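Local coordinates for protein manganese-containing pseudocatalase (Thermus thermophilus, PDB 2V8T) that probably breaks down hydrogen peroxide to water and oxygen at a pair of manganese ions, at residues A[73-77]-A[177-181]; A[162-166]-A[217-221]. One frame throughout, in Å; residues are numbered along the deposited sequence. Where two conformers were deposited one is given.

Contact 1: A[73-77]-A[177-181]; sequences HIELV and MIGYL. With MN (manganese (II) ion), chain C.
Leu181 (m, t) lays its CD2 methyl over one face of the His73 imidazole, a CH-pi contact with CD2 3.4 Å from the ring centroid and 5° off the normal. Both segments are helical and run nearly antiparallel, their axes 159° apart in direction and 11.1 Å at closest approach; the register pairs His73 with Leu181 (CA-CA 7.8 Å) and Val77 with Met177 (CA-CA 7.1 Å). His73, chi1 m and chi2 -174°, puts ND1 2.2 Å from a manganese ion, whose MN also binds the O of water 1 at 2.1 Å and the O of water 2 at 2.2 Å; Glu36 and Glu70 bind the same ion. Leu76 (t, p) sets CG 3.9 Å from Met177 CG, while Val77 CG2 lies 3.8 Å from Leu181 CD1 and 3.9 Å from Met177 SD. Such apolar packing beside a metal ligand belongs to the ferritin-like helical bundle that houses the dimanganese site. Helices 57-85 and 172-200 meet here, with helix 36-49 touching Val77 and Leu181, and helix 144-166 covering Ile178 and Leu181.

Contact 2: A[162-166]-A[217-221]; sequences KLRVY and KIPEA
Lys217 leads into a helix N-terminus that packs on the last turn of helix 144-166, one of the long helices of the ferritin-like fold. Ile218 takes the N-cap position with an extended backbone (phi/psi -109/110), and its CA lies 8.7 Å from Leu163 CA, the nearest pairing of the two segments. Its CA-CB bond points toward segment 162-166, and with chi1 and chi2 both m, CG1 sits 4.0 Å from Leu163 CD2, and CG2 stands over the Tyr166 ring, a CH-pi contact 3.8 Å from the centroid and 25° off the normal. Pro219 opens the helix and brings CD to 3.5 Å from Tyr166 OH. Tyr166 has chi1 t and chi2 -89°, so its hydroxyl reaches the first turn of helix 219-226, where Glu220 (m, p), its CA-CB bond directed toward segment 162-166, meets it. Glu220 OE2 forms a salt bridge with Arg175 of helix 172-200, and Pro99 and Ala100 of a neighbouring subunit pack on Tyr166 and Pro219. Glu220 OE1 accepts a hydrogen bond from Tyr166 OH at 2.7 Å.

Contact 1 lies about 4 Å from the chain centre and contact 2 about 15 Å, measured centre to centre, and their own centres are about 12 Å apart. All six touching residues of contact 1 are buried, and no hydrogen bond crosses it; contact 2, farther out, is still largely buried, but it includes exposed Pro219 and a tyrosine-carboxylate hydrogen bond; a neighbouring subunit packs on Tyr166 and Pro219. Helix 172-200 supplies one side of contact 1 and lies against both segments of contact 2: Ile178 CG2 is 3.6 Å from Lys162 O, and Gly179 O is 3.6 Å from Ala221 CB. Lys162 also touches Leu181 and hydrogen-bonds Glu36, a manganese ligand, so helix 144-166 connects the two contacts.

Contact 1: A[73-77]-A[177-181]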
ATOM      1  N   HIS A  73       5.432 -23.358  10.981  1.00  7.02           N
ATOM      2  CA  HIS A  73       6.583 -22.481  10.820  1.00  6.98           C
ATOM      3  C   HIS A  73       6.254 -21.029  11.135  1.00  6.60           C
ATOM      4  O   HIS A  73       7.090 -20.354  11.745  1.00  7.36           O
ATOM      5  CB  HIS A  73       7.202 -22.622   9.447  1.00  6.75           C
ATOM      6  CG  HIS A  73       7.760 -23.952   9.176  1.00  7.05           C
ATOM      7  ND1 HIS A  73       8.462 -24.217   8.014  1.00  7.59           N
ATOM      8  CD2 HIS A  73       7.718 -25.101   9.930  1.00  8.50           C
ATOM      9  CE1 HIS A  73       8.796 -25.504   8.085  1.00  8.08           C
ATOM     10  NE2 HIS A  73       8.367 -26.062   9.226  1.00  8.64           N
ATOM     11  N   ILE A  74       5.085 -20.509  10.746  1.00  6.67           N
ATOM     12  CA  ILE A  74       4.748 -19.167  11.224  1.00  6.59           C
ATOM     13  C   ILE A  74       4.725 -19.169  12.738  1.00  6.60           C
ATOM     14  O   ILE A  74       5.152 -18.210  13.392  1.00  6.84           O
ATOM     15  CB  ILE A  74       3.471 -18.540  10.595  1.00  7.04           C
ATOM     16  CG1 ILE A  74       2.183 -19.271  10.892  1.00  7.21           C
ATOM     17  CG2 ILE A  74       3.663 -18.335   9.100  1.00  8.42           C
ATOM     18  CD1 ILE A  74       0.926 -18.408  10.648  1.00  7.80           C
ATOM     19  N   GLU A  75       4.211 -20.254  13.337  1.00  6.38           N
ATOM     20  CA  GLU A  75       4.165 -20.376  14.799  1.00  6.47           C
ATOM     21  C   GLU A  75       5.572 -20.325  15.395  1.00  6.48           C
ATOM     22  O   GLU A  75       5.830 -19.646  16.383  1.00  6.84           O
ATOM     23  CB  GLU A  75       3.440 -21.691  15.131  1.00  7.05           C
ATOM     24  CG  GLU A  75       3.267 -21.901  16.606  1.00  7.51           C
ATOM     25  CD  GLU A  75       2.663 -23.263  16.967  1.00  8.19           C
ATOM     26  OE1 GLU A  75       2.681 -24.192  16.076  1.00  8.96           O
ATOM     27  OE2 GLU A  75       2.210 -23.383  18.126  1.00  8.91           O
ATOM     28  N   LEU A  76       6.494 -21.099  14.788  1.00  6.47           N
ATOM     29  CA  LEU A  76       7.862 -21.188  15.319  1.00  6.48           C
ATOM     30  C   LEU A  76       8.607 -19.842  15.203  1.00  6.35           C
ATOM     31  O   LEU A  76       9.331 -19.441  16.106  1.00  6.63           O
ATOM     32  CB  LEU A  76       8.603 -22.299  14.592  1.00  6.91           C
ATOM     33  CG  LEU A  76      10.006 -22.620  15.123  1.00  7.07           C
ATOM     34  CD1 LEU A  76       9.886 -23.223  16.542  1.00  9.85           C
ATOM     35  CD2 LEU A  76      10.704 -23.588  14.201  1.00  8.30           C
ATOM     36  N   VAL A  77       8.450 -19.174  14.032  1.00  6.46           N
ATOM     37  CA  VAL A  77       9.118 -17.882  13.869  1.00  6.13           C
ATOM     38  C   VAL A  77       8.503 -16.847  14.821  1.00  6.14           C
ATOM     39  O   VAL A  77       9.258 -16.070  15.441  1.00  6.41           O
ATOM     40  CB  VAL A  77       9.092 -17.423  12.402  1.00  6.37           C
ATOM     41  CG1 VAL A  77       9.825 -16.078  12.293  1.00  7.67           C
ATOM     42  CG2 VAL A  77       9.789 -18.458  11.510  1.00  7.18           C
ATOM     43  N   MET A 177      16.114 -21.834  15.582  1.00  7.16           N
ATOM     44  CA  MET A 177      14.986 -21.783  14.672  1.00  6.94           C
ATOM     45  C   MET A 177      15.466 -21.795  13.231  1.00  6.50           C
ATOM     46  O   MET A 177      14.909 -22.510  12.374  1.00  6.99           O
ATOM     47  CB  MET A 177      14.106 -20.572  14.982  1.00  7.05           C
ATOM     48  CG  MET A 177      12.982 -20.354  13.986  1.00  7.55           C
ATOM     49  SD  MET A 177      13.417 -19.449  12.490  1.00  7.82           S
ATOM     50  CE  MET A 177      13.647 -17.795  13.188  1.00  9.02           C
ATOM     51  N   ILE A 178      16.460 -20.959  12.917  1.00  6.36           N
ATOM     52  CA  ILE A 178      16.879 -20.833  11.531  1.00  6.84           C
ATOM     53  C   ILE A 178      17.549 -22.116  11.074  1.00  6.71           C
ATOM     54  O   ILE A 178      17.329 -22.600   9.971  1.00  7.16           O
ATOM     55  CB  ILE A 178      17.748 -19.601  11.297  1.00  7.33           C
ATOM     56  CG1 ILE A 178      16.940 -18.331  11.497  1.00  7.90           C
ATOM     57  CG2 ILE A 178      18.395 -19.708   9.910  1.00  9.09           C
ATOM     58  CD1 ILE A 178      17.763 -17.060  11.584  1.00  9.00           C
ATOM     59  N   GLY A 179      18.427 -22.693  11.930  1.00  7.02           N
ATOM     60  CA  GLY A 179      19.042 -23.946  11.527  1.00  7.58           C
ATOM     61  C   GLY A 179      18.000 -25.017  11.193  1.00  7.11           C
ATOM     62  O   GLY A 179      18.148 -25.761  10.219  1.00  7.70           O
ATOM     63  N   TYR A 180      16.976 -25.101  12.016  1.00  7.04           N
ATOM     64  CA  TYR A 180      15.913 -26.086  11.782  1.00  7.18           C
ATOM     65  C   TYR A 180      15.186 -25.792  10.467  1.00  6.98           C
ATOM     66  O   TYR A 180      14.956 -26.695   9.645  1.00  7.47           O
ATOM     67  CB  TYR A 180      14.946 -26.123  12.966  1.00  7.59           C
ATOM     68  CG  TYR A 180      13.901 -27.189  12.813  1.00  7.87           C
ATOM     69  CD1 TYR A 180      14.248 -28.525  12.908  1.00  8.96           C
ATOM     70  CD2 TYR A 180      12.577 -26.902  12.562  1.00  8.67           C
ATOM     71  CE1 TYR A 180      13.322 -29.557  12.773  1.00 10.06           C
ATOM     72  CE2 TYR A 180      11.644 -27.971  12.398  1.00  9.62           C
ATOM     73  CZ  TYR A 180      12.051 -29.276  12.536  1.00  9.46           C
ATOM     74  OH  TYR A 180      11.092 -30.290  12.354  1.00 11.42           O
ATOM     75  N   LEU A 181      14.801 -24.530  10.269  1.00  6.90           N
ATOM     76  CA  LEU A 181      14.039 -24.190   9.072  1.00  7.04           C
ATOM     77  C   LEU A 181      14.876 -24.184   7.802  1.00  7.02           C
ATOM     78  O   LEU A 181      14.314 -24.342   6.712  1.00  7.96           O
ATOM     79  CB  LEU A 181      13.259 -22.912   9.283  1.00  7.52           C
ATOM     80  CG  LEU A 181      12.163 -22.998  10.371  1.00  8.02           C
ATOM     81  CD1 LEU A 181      11.324 -21.725  10.386  1.00  9.56           C
ATOM     82  CD2 LEU A 181      11.252 -24.228  10.193  1.00  8.74           C
TER
HETATM   83 MN    MN C1303       8.780 -22.942   6.237  1.00  7.51          MN
HETATM   84  O   HOH W   1       8.694 -22.375   4.244  0.25  7.17           O
HETATM   85  O   HOH W   2      11.000 -22.919   6.475  0.25 11.64           O

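Contact 2: A[162-166]-A[217-221]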
ATOM      1  N   LYS A 162      16.775 -16.566   5.156  1.00  7.02           N
ATOM      2  CA  LYS A 162      17.109 -17.186   6.450  1.00  7.37           C
ATOM      3  C   LYS A 162      18.607 -17.156   6.707  1.00  6.90           C
ATOM      4  O   LYS A 162      19.035 -16.876   7.819  1.00  7.13           O
ATOM      5  CB  LYS A 162      16.515 -18.596   6.571  0.70  8.73           C
ATOM      6  CG  LYS A 162      14.986 -18.588   6.652  0.70  9.14           C
ATOM      7  CD  LYS A 162      14.399 -19.733   7.400  0.70 12.15           C
ATOM      8  CE  LYS A 162      12.883 -19.704   7.498  0.70 11.50           C
ATOM      9  NZ  LYS A 162      12.145 -19.808   6.186  0.70 11.25           N
ATOM     10  N   LEU A 163      19.407 -17.498   5.688  1.00  6.95           N
ATOM     11  CA  LEU A 163      20.858 -17.482   5.827  1.00  6.89           C
ATOM     12  C   LEU A 163      21.358 -16.071   6.193  1.00  6.70           C
ATOM     13  O   LEU A 163      22.233 -15.911   7.049  1.00  7.36           O
ATOM     14  CB  LEU A 163      21.535 -17.945   4.549  1.00  7.10           C
ATOM     15  CG  LEU A 163      21.420 -19.448   4.261  1.00  7.61           C
ATOM     16  CD1 LEU A 163      21.748 -19.712   2.786  1.00  9.22           C
ATOM     17  CD2 LEU A 163      22.342 -20.252   5.149  1.00  9.42           C
ATOM     18  N   ARG A 164      20.841 -15.062   5.495  1.00  6.75           N
ATOM     19  CA  ARG A 164      21.318 -13.697   5.765  1.00  6.94           C
ATOM     20  C   ARG A 164      20.930 -13.231   7.166  1.00  6.93           C
ATOM     21  O   ARG A 164      21.742 -12.640   7.868  1.00  7.67           O
ATOM     22  CB  ARG A 164      20.787 -12.747   4.690  1.00  7.10           C
ATOM     23  CG  ARG A 164      21.444 -13.014   3.340  1.00  7.41           C
ATOM     24  CD  ARG A 164      20.706 -12.312   2.198  1.00  7.43           C
ATOM     25  NE  ARG A 164      21.416 -12.550   0.944  1.00  7.94           N
ATOM     26  CZ  ARG A 164      21.006 -12.090  -0.233  1.00  7.42           C
ATOM     27  NH1 ARG A 164      19.826 -11.535  -0.374  1.00  8.92           N
ATOM     28  NH2 ARG A 164      21.785 -12.290  -1.283  1.00  9.26           N
ATOM     29  N   VAL A 165      19.695 -13.536   7.616  1.00  6.87           N
ATOM     30  CA  VAL A 165      19.313 -13.157   8.967  1.00  7.14           C
ATOM     31  C   VAL A 165      20.165 -13.927   9.973  1.00  7.23           C
ATOM     32  O   VAL A 165      20.580 -13.381  11.011  1.00  7.88           O
ATOM     33  CB  VAL A 165      17.811 -13.370   9.188  1.00  7.67           C
ATOM     34  CG1 VAL A 165      17.426 -13.177  10.657  1.00  8.23           C
ATOM     35  CG2 VAL A 165      17.011 -12.384   8.324  1.00  8.38           C
ATOM     36  N   TYR A 166      20.450 -15.215   9.726  1.00  7.36           N
ATOM     37  CA  TYR A 166      21.334 -15.983  10.586  1.00  7.58           C
ATOM     38  C   TYR A 166      22.653 -15.274  10.795  1.00  7.86           C
ATOM     39  O   TYR A 166      23.232 -15.242  11.884  1.00  9.03           O
ATOM     40  CB  TYR A 166      21.559 -17.378   9.969  1.00  8.17           C
ATOM     41  CG  TYR A 166      22.450 -18.254  10.794  1.00  8.33           C
ATOM     42  CD1 TYR A 166      23.808 -18.232  10.612  1.00 10.25           C
ATOM     43  CD2 TYR A 166      21.932 -19.167  11.723  1.00  8.75           C
ATOM     44  CE1 TYR A 166      24.642 -19.046  11.361  1.00 11.22           C
ATOM     45  CE2 TYR A 166      22.739 -19.988  12.465  1.00  9.40           C
ATOM     46  CZ  TYR A 166      24.115 -19.907  12.283  1.00 10.62           C
ATOM     47  OH  TYR A 166      24.993 -20.717  12.998  1.00 13.05           O
ATOM     48  N   LYS A 217      27.425 -26.082   6.724  1.00 12.00           N
ATOM     49  CA  LYS A 217      28.249 -24.976   7.196  1.00 12.58           C
ATOM     50  C   LYS A 217      27.569 -24.142   8.271  1.00 11.95           C
ATOM     51  O   LYS A 217      28.193 -23.227   8.836  1.00 14.25           O
ATOM     52  CB  LYS A 217      28.615 -24.063   6.024  1.00 15.03           C
ATOM     53  CG  LYS A 217      29.395 -24.765   4.956  1.00 19.39           C
ATOM     54  CD  LYS A 217      30.637 -25.498   5.444  1.00 25.15           C
ATOM     55  CE  LYS A 217      31.238 -26.439   4.364  0.50 23.14           C
ATOM     56  NZ  LYS A 217      32.375 -27.258   4.906  0.50 25.22           N
ATOM     57  N   ILE A 218      26.311 -24.447   8.576  1.00 10.72           N
ATOM     58  CA  ILE A 218      25.569 -23.731   9.586  1.00 10.08           C
ATOM     59  C   ILE A 218      25.434 -24.739  10.764  1.00  9.86           C
ATOM     60  O   ILE A 218      24.745 -25.739  10.626  1.00 10.00           O
ATOM     61  CB  ILE A 218      24.176 -23.354   9.057  1.00  9.99           C
ATOM     62  CG1 ILE A 218      24.283 -22.514   7.760  1.00 11.48           C
ATOM     63  CG2 ILE A 218      23.390 -22.651  10.172  1.00 11.22           C
ATOM     64  CD1 ILE A 218      25.098 -21.225   7.908  1.00 13.93           C
ATOM     65  N   PRO A 219      26.113 -24.501  11.890  1.00 10.74           N
ATOM     66  CA  PRO A 219      26.208 -25.566  12.912  1.00 10.77           C
ATOM     67  C   PRO A 219      24.857 -26.130  13.383  1.00 10.00           C
ATOM     68  O   PRO A 219      24.716 -27.343  13.549  1.00 10.09           O
ATOM     69  CB  PRO A 219      26.997 -24.896  14.031  1.00 13.68           C
ATOM     70  CG  PRO A 219      27.754 -23.841  13.411  1.00 16.17           C
ATOM     71  CD  PRO A 219      27.045 -23.385  12.183  1.00 11.84           C
ATOM     72  N   GLU A 220      23.859 -25.269  13.579  1.00  9.67           N
ATOM     73  CA  GLU A 220      22.580 -25.777  14.054  1.00  9.57           C
ATOM     74  C   GLU A 220      21.901 -26.627  12.995  1.00  9.84           C
ATOM     75  O   GLU A 220      21.255 -27.651  13.303  1.00 10.66           O
ATOM     76  CB  GLU A 220      21.701 -24.610  14.494  1.00 10.52           C
ATOM     77  CG  GLU A 220      22.200 -23.869  15.724  1.00 11.28           C
ATOM     78  CD  GLU A 220      23.315 -22.899  15.499  1.00 11.88           C
ATOM     79  OE1 GLU A 220      23.684 -22.607  14.317  1.00 12.61           O
ATOM     80  OE2 GLU A 220      23.891 -22.437  16.521  1.00 14.54           O
ATOM     81  N   ALA A 221      22.013 -26.218  11.709  1.00  8.90           N
ATOM     82  CA  ALA A 221      21.458 -27.019  10.650  1.00  8.53           C
ATOM     83  C   ALA A 221      22.172 -28.369  10.540  1.00  8.78           C
ATOM     84  O   ALA A 221      21.531 -29.392  10.333  1.00  9.50           O
ATOM     85  CB  ALA A 221      21.538 -26.300   9.300  1.00  9.03           C
TER